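Local coordinates for hypothetical protein PH1948 (Pyrococcus horikoshii, PDB 1WY7) that binds S-adenosyl-L-homocysteine and is probably an S-adenosylmethionine-dependent methyltransferase acting on RNA, at residues D130-V144 with R156-V168. Numbering follows the deposited sequence.
With SAH (S-adenosyl-L-homocysteine), chain E.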
loop_
_atom_site.group_PDB
_atom_site.type_symbol
_atom_site.label_atom_id
_atom_site.label_comp_id
_atom_site.label_asym_id
_atom_site.label_seq_id
_atom_site.Cartn_x
_atom_site.Cartn_y
_atom_site.Cartn_z
ATOM N N ASP A 130 6.194 9.654 -5.244
ATOM C CA ASP A 130 5.930 9.055 -3.943
ATOM C C ASP A 130 5.750 10.060 -2.803
ATOM O O ASP A 130 5.112 9.754 -1.787
ATOM C CB ASP A 130 7.052 8.066 -3.611
ATOM C CG ASP A 130 8.420 8.731 -3.539
ATOM O OD1 ASP A 130 8.622 9.794 -4.167
ATOM O OD2 ASP A 130 9.306 8.174 -2.856
ATOM N N ARG A 131 6.287 11.263 -2.967
ATOM C CA ARG A 131 6.180 12.272 -1.912
ATOM C C ARG A 131 4.758 12.671 -1.533
ATOM O O ARG A 131 4.459 12.829 -0.350
ATOM C CB ARG A 131 7.022 13.495 -2.275
ATOM C CG ARG A 131 8.514 13.197 -2.196
ATOM C CD ARG A 131 9.274 13.986 -3.233
ATOM N NE ARG A 131 10.042 15.085 -2.661
ATOM C CZ ARG A 131 11.326 15.001 -2.332
ATOM N NH1 ARG A 131 11.986 13.865 -2.525
ATOM N NH2 ARG A 131 11.944 16.049 -1.808
ATOM N N PRO A 132 3.862 12.836 -2.518
ATOM C CA PRO A 132 2.479 13.207 -2.194
ATOM C C PRO A 132 1.833 12.138 -1.297
ATOM O O PRO A 132 0.990 12.443 -0.445
ATOM C CB PRO A 132 1.811 13.274 -3.571
ATOM C CG PRO A 132 2.931 13.667 -4.479
ATOM C CD PRO A 132 4.085 12.848 -3.978
ATOM N N PHE A 133 2.228 10.883 -1.498
ATOM C CA PHE A 133 1.691 9.774 -0.704
ATOM C C PHE A 133 2.217 9.782 0.742
ATOM O O PHE A 133 1.446 9.625 1.686
ATOM C CB PHE A 133 2.008 8.427 -1.375
ATOM C CG PHE A 133 1.193 8.157 -2.612
ATOM C CD1 PHE A 133 1.523 8.743 -3.836
ATOM C CD2 PHE A 133 0.070 7.342 -2.544
ATOM C CE1 PHE A 133 0.734 8.513 -4.978
ATOM C CE2 PHE A 133 -0.723 7.105 -3.672
ATOM C CZ PHE A 133 -0.394 7.687 -4.887
ATOM N N LEU A 134 3.525 9.971 0.910
ATOM C CA LEU A 134 4.113 10.013 2.245
ATOM C C LEU A 134 3.567 11.215 3.007
ATOM O O LEU A 134 3.194 11.088 4.173
ATOM C CB LEU A 134 5.636 10.075 2.162
ATOM C CG LEU A 134 6.263 8.771 1.674
ATOM C CD1 LEU A 134 7.686 9.009 1.208
ATOM C CD2 LEU A 134 6.206 7.748 2.801
ATOM N N LEU A 135 3.505 12.377 2.347
ATOM C CA LEU A 135 2.963 13.581 2.991
ATOM C C LEU A 135 1.535 13.348 3.473
ATOM O O LEU A 135 1.209 13.659 4.606
ATOM C CB LEU A 135 2.971 14.788 2.033
ATOM C CG LEU A 135 4.174 15.732 2.133
ATOM C CD1 LEU A 135 4.035 16.862 1.099
ATOM C CD2 LEU A 135 4.253 16.301 3.546
ATOM N N LYS A 136 0.680 12.825 2.601
ATOM C CA LYS A 136 -0.708 12.560 2.969
ATOM C C LYS A 136 -0.801 11.527 4.098
ATOM O O LYS A 136 -1.539 11.716 5.060
ATOM C CB LYS A 136 -1.483 12.072 1.747
ATOM C CG LYS A 136 -2.938 11.748 2.011
ATOM C CD LYS A 136 -3.681 12.952 2.570
ATOM C CE LYS A 136 -3.587 14.152 1.629
ATOM N NZ LYS A 136 -4.223 15.330 2.259
ATOM N N ALA A 137 -0.057 10.434 3.975
ATOM C CA ALA A 137 -0.065 9.391 5.005
ATOM C C ALA A 137 0.309 9.987 6.362
ATOM O O ALA A 137 -0.358 9.745 7.361
ATOM C CB ALA A 137 0.926 8.251 4.633
ATOM N N PHE A 138 1.377 10.772 6.398
ATOM C CA PHE A 138 1.805 11.390 7.652
ATOM C C PHE A 138 0.761 12.358 8.202
ATOM O O PHE A 138 0.606 12.514 9.413
ATOM C CB PHE A 138 3.131 12.109 7.437
ATOM C CG PHE A 138 4.263 11.182 7.125
ATOM C CD1 PHE A 138 5.325 11.603 6.340
ATOM C CD2 PHE A 138 4.255 9.874 7.605
ATOM C CE1 PHE A 138 6.360 10.742 6.030
ATOM C CE2 PHE A 138 5.285 9.003 7.305
ATOM C CZ PHE A 138 6.342 9.437 6.514
ATOM N N GLU A 139 0.037 12.987 7.294
ATOM C CA GLU A 139 -1.001 13.952 7.624
ATOM C C GLU A 139 -2.253 13.322 8.252
ATOM O O GLU A 139 -2.782 13.827 9.244
ATOM C CB GLU A 139 -1.398 14.673 6.326
ATOM C CG GLU A 139 -2.065 16.009 6.492
ATOM C CD GLU A 139 -3.060 16.311 5.375
ATOM O OE1 GLU A 139 -2.784 15.969 4.204
ATOM O OE2 GLU A 139 -4.123 16.896 5.675
ATOM N N ILE A 140 -2.723 12.212 7.680
ATOM C CA ILE A 140 -3.956 11.583 8.162
ATOM C C ILE A 140 -3.865 10.445 9.176
ATOM O O ILE A 140 -4.891 9.990 9.677
ATOM C CB ILE A 140 -4.825 11.057 6.981
ATOM C CG1 ILE A 140 -4.122 9.897 6.267
ATOM C CG2 ILE A 140 -5.090 12.170 5.991
ATOM C CD1 ILE A 140 -5.023 9.161 5.258
ATOM N N SER A 141 -2.663 9.982 9.492
ATOM C CA SER A 141 -2.541 8.880 10.443
ATOM C C SER A 141 -1.304 8.999 11.318
ATOM O O SER A 141 -0.412 9.793 11.037
ATOM C CB SER A 141 -2.497 7.540 9.686
ATOM O OG SER A 141 -2.407 6.435 10.581
ATOM N N ASP A 142 -1.260 8.207 12.385
ATOM C CA ASP A 142 -0.112 8.193 13.289
ATOM C C ASP A 142 0.750 6.945 13.063
ATOM O O ASP A 142 1.872 6.861 13.571
ATOM C CB ASP A 142 -0.573 8.264 14.749
ATOM C CG ASP A 142 -0.988 9.674 15.166
ATOM O OD1 ASP A 142 -1.693 9.800 16.192
ATOM O OD2 ASP A 142 -0.598 10.650 14.478
ATOM N N VAL A 143 0.218 5.985 12.301
ATOM C CA VAL A 143 0.950 4.764 11.954
ATOM C C VAL A 143 0.850 4.527 10.445
ATOM O O VAL A 143 -0.245 4.407 9.895
ATOM C CB VAL A 143 0.399 3.515 12.688
ATOM C CG1 VAL A 143 1.193 2.276 12.252
ATOM C CG2 VAL A 143 0.514 3.692 14.203
ATOM N N VAL A 144 1.998 4.447 9.780
ATOM C CA VAL A 144 2.042 4.255 8.333
ATOM C C VAL A 144 2.882 3.058 7.905
ATOM O O VAL A 144 3.992 2.863 8.408
ATOM C CB VAL A 144 2.642 5.510 7.632
ATOM C CG1 VAL A 144 2.777 5.268 6.141
ATOM C CG2 VAL A 144 1.794 6.732 7.944
ATOM N N ARG A 156 18.013 6.723 2.504
ATOM C CA ARG A 156 18.463 7.966 3.124
ATOM C C ARG A 156 17.338 8.993 3.091
ATOM O O ARG A 156 17.046 9.645 4.088
ATOM C CB ARG A 156 19.683 8.528 2.375
ATOM C CG ARG A 156 20.035 9.965 2.777
ATOM C CD ARG A 156 21.150 10.588 1.922
ATOM N NE ARG A 156 22.438 9.926 2.128
ATOM C CZ ARG A 156 23.609 10.418 1.731
ATOM N NH1 ARG A 156 24.727 9.739 1.964
ATOM N NH2 ARG A 156 23.666 11.593 1.103
ATOM N N PHE A 157 16.707 9.133 1.933
ATOM C CA PHE A 157 15.612 10.089 1.796
ATOM C C PHE A 157 14.424 9.756 2.693
ATOM O O PHE A 157 13.949 10.612 3.444
ATOM C CB PHE A 157 15.141 10.186 0.341
ATOM C CG PHE A 157 13.814 10.896 0.183
ATOM C CD1 PHE A 157 12.636 10.176 -0.000
ATOM C CD2 PHE A 157 13.740 12.284 0.251
ATOM C CE1 PHE A 157 11.410 10.828 -0.114
ATOM C CE2 PHE A 157 12.519 12.943 0.140
ATOM C CZ PHE A 157 11.353 12.214 -0.043
ATOM N N ILE A 158 13.945 8.520 2.618
ATOM C CA ILE A 158 12.813 8.104 3.429
ATOM C C ILE A 158 13.042 8.374 4.912
ATOM O O ILE A 158 12.151 8.855 5.616
ATOM C CB ILE A 158 12.520 6.610 3.221
ATOM C CG1 ILE A 158 12.048 6.382 1.789
ATOM C CG2 ILE A 158 11.443 6.141 4.202
ATOM C CD1 ILE A 158 10.667 6.922 1.502
ATOM N N GLU A 159 14.240 8.064 5.387
ATOM C CA GLU A 159 14.570 8.261 6.791
ATOM C C GLU A 159 14.540 9.751 7.138
ATOM O O GLU A 159 14.017 10.150 8.180
ATOM C CB GLU A 159 15.958 7.673 7.071
ATOM C CG GLU A 159 16.071 6.976 8.413
ATOM C CD GLU A 159 15.322 5.653 8.468
ATOM O OE1 GLU A 159 14.645 5.414 9.487
ATOM O OE2 GLU A 159 15.415 4.845 7.514
ATOM N N LYS A 160 15.098 10.573 6.251
ATOM C CA LYS A 160 15.137 12.022 6.458
ATOM C C LYS A 160 13.770 12.676 6.287
ATOM O O LYS A 160 13.369 13.512 7.097
ATOM C CB LYS A 160 16.132 12.693 5.495
ATOM C CG LYS A 160 17.569 12.731 6.011
ATOM C CD LYS A 160 18.510 13.506 5.084
ATOM C CE LYS A 160 18.728 12.776 3.766
ATOM N NZ LYS A 160 19.741 13.446 2.890
ATOM N N PHE A 161 13.052 12.294 5.237
ATOM C CA PHE A 161 11.735 12.871 4.979
ATOM C C PHE A 161 10.739 12.587 6.108
ATOM O O PHE A 161 10.030 13.490 6.561
ATOM C CB PHE A 161 11.185 12.352 3.649
ATOM C CG PHE A 161 9.963 13.090 3.158
ATOM C CD1 PHE A 161 8.687 12.633 3.462
ATOM C CD2 PHE A 161 10.094 14.222 2.349
ATOM C CE1 PHE A 161 7.563 13.278 2.966
ATOM C CE2 PHE A 161 8.975 14.875 1.849
ATOM C CZ PHE A 161 7.708 14.403 2.155
ATOM N N SER A 162 10.692 11.344 6.576
ATOM C CA SER A 162 9.767 11.000 7.645
ATOM C C SER A 162 10.113 11.766 8.916
ATOM O O SER A 162 9.232 12.203 9.655
ATOM C CB SER A 162 9.799 9.486 7.930
ATOM O OG SER A 162 11.052 9.078 8.459
ATOM N N TRP A 163 11.404 11.922 9.177
ATOM C CA TRP A 163 11.836 12.634 10.370
ATOM C C TRP A 163 11.376 14.088 10.346
ATOM O O TRP A 163 10.836 14.598 11.328
ATOM C CB TRP A 163 13.355 12.596 10.501
ATOM C CG TRP A 163 13.814 13.194 11.783
ATOM C CD1 TRP A 163 14.606 14.291 11.940
ATOM C CD2 TRP A 163 13.471 12.750 13.101
ATOM N NE1 TRP A 163 14.779 14.562 13.275
ATOM C CE2 TRP A 163 14.094 13.632 14.012
ATOM C CE3 TRP A 163 12.700 11.694 13.603
ATOM C CZ2 TRP A 163 13.970 13.491 15.399
ATOM C CZ3 TRP A 163 12.576 11.554 14.983
ATOM C CH2 TRP A 163 13.210 12.450 15.864
ATOM N N GLU A 164 11.592 14.751 9.217
ATOM C CA GLU A 164 11.196 16.140 9.082
ATOM C C GLU A 164 9.705 16.300 9.277
ATOM O O GLU A 164 9.232 17.391 9.559
ATOM C CB GLU A 164 11.576 16.659 7.713
ATOM C CG GLU A 164 13.031 16.509 7.432
ATOM C CD GLU A 164 13.407 17.093 6.098
ATOM O OE1 GLU A 164 14.559 16.872 5.683
ATOM O OE2 GLU A 164 12.554 17.772 5.475
ATOM N N HIS A 165 8.959 15.211 9.128
ATOM C CA HIS A 165 7.515 15.286 9.301
ATOM C C HIS A 165 7.035 14.666 10.603
ATOM O O HIS A 165 5.860 14.328 10.743
ATOM C CB HIS A 165 6.810 14.660 8.099
ATOM C CG HIS A 165 6.930 15.478 6.854
ATOM N ND1 HIS A 165 6.158 16.599 6.625
ATOM C CD2 HIS A 165 7.780 15.389 5.802
ATOM C CE1 HIS A 165 6.528 17.160 5.490
ATOM N NE2 HIS A 165 7.509 16.449 4.969
ATOM N N GLY A 166 7.956 14.528 11.555
ATOM C CA GLY A 166 7.614 13.986 12.857
ATOM C C GLY A 166 7.361 12.492 12.972
ATOM O O GLY A 166 6.653 12.056 13.887
ATOM N N PHE A 167 7.928 11.704 12.063
ATOM C CA PHE A 167 7.754 10.248 12.100
ATOM C C PHE A 167 9.085 9.508 12.143
ATOM O O PHE A 167 10.091 9.964 11.599
ATOM C CB PHE A 167 6.953 9.759 10.876
ATOM C CG PHE A 167 5.467 9.997 10.983
ATOM C CD1 PHE A 167 4.942 11.289 10.906
ATOM C CD2 PHE A 167 4.596 8.933 11.196
ATOM C CE1 PHE A 167 3.574 11.513 11.045
ATOM C CE2 PHE A 167 3.227 9.145 11.337
ATOM C CZ PHE A 167 2.713 10.435 11.263
ATOM N N VAL A 168 9.081 8.358 12.799
ATOM C CA VAL A 168 10.270 7.529 12.892
ATOM C C VAL A 168 9.979 6.127 12.386
ATOM O O VAL A 168 8.877 5.606 12.568
ATOM C CB VAL A 168 10.767 7.403 14.332
ATOM C CG1 VAL A 168 11.648 8.568 14.668
ATOM C CG2 VAL A 168 9.585 7.325 15.276
HETATM N N SAH E . -2.504 -3.009 -7.150
HETATM C CA SAH E . -1.687 -2.483 -6.038
HETATM C CB SAH E . -1.499 -0.977 -6.282
HETATM C CG SAH E . -0.258 -0.844 -7.088
HETATM S SD SAH E . 0.379 0.728 -7.701
HETATM C C SAH E . -2.398 -2.849 -4.763
HETATM O O SAH E . -3.234 -3.804 -4.796
HETATM O OXT SAH E . -2.077 -2.128 -3.759
HETATM C "C5'" SAH E . -0.427 2.012 -6.767
HETATM C "C4'" SAH E . -1.586 2.796 -7.401
HETATM O "O4'" SAH E . -1.341 4.216 -7.244
HETATM C "C3'" SAH E . -1.757 2.665 -8.916
HETATM O "O3'" SAH E . -2.883 1.776 -9.056
HETATM C "C2'" SAH E . -2.141 4.064 -9.427
HETATM O "O2'" SAH E . -3.222 4.255 -10.311
HETATM C "C1'" SAH E . -2.216 4.881 -8.125
HETATM N N9 SAH E . -1.785 6.265 -8.254
HETATM C C8 SAH E . -0.742 6.822 -8.974
HETATM N N7 SAH E . -0.637 8.120 -8.839
HETATM C C5 SAH E . -1.674 8.455 -7.974
HETATM C C6 SAH E . -2.116 9.682 -7.408
HETATM N N6 SAH E . -1.499 10.855 -7.670
HETATM N N1 SAH E . -3.204 9.692 -6.567
HETATM C C2 SAH E . -3.814 8.514 -6.298
HETATM N N3 SAH E . -3.490 7.287 -6.768
HETATM C C4 SAH E . -2.395 7.321 -7.609
#
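Phe138 lies against Phe167 in an offset stack, with ring centroids 4.5 Å apart and planes inclined by 26°, and it illustrates how one aromatic side chain can serve several neighbours at once. Its CB already meets Phe167 CE1 at 3.7 Å. With CG turned beside the backbone N (chi1 -66°), the ring is directed toward helix 152-164 and Phe167: CD2 settles over the centre of the Phe167 ring, CD1 reaches His165 CB at 3.8 Å, CE1 touches Phe161 CD1 in the plane of its own ring, CE2 stays over Phe167 near CG, and CZ ends 3.7 Å from Ser162 CB. In this Rossmann-like methyltransferase fold, helix 131-140 is the beta-alpha-beta crossover between parallel strands 115-118 and 143-149, and helix 152-164 leads on to antiparallel edge strand 167-179. The axes of segments 131-140 and 156-164 come within 10.8 Å and cross at -38°, and Phe161 enters as a knob into the hole formed by Arg131, Leu134, Leu135 and Phe138. Nearby, Leu134 CD1 meets Ile158 CD1 at 3.7 Å. Helix 152-164 ends in a Schellman motif, with Gly166 at positive phi, Phe167 N bonded to Ser162 O and Gly166 N to Trp163 O. Ser141 O lies at the Phe167 ring edge, 3.2 Å from CZ. From strand 191-202, Phe200 makes an edge-to-face pair with Phe138, while Phe133 places CZ 3.4 Å from C4 of the S-adenosyl-L-homocysteine adenine.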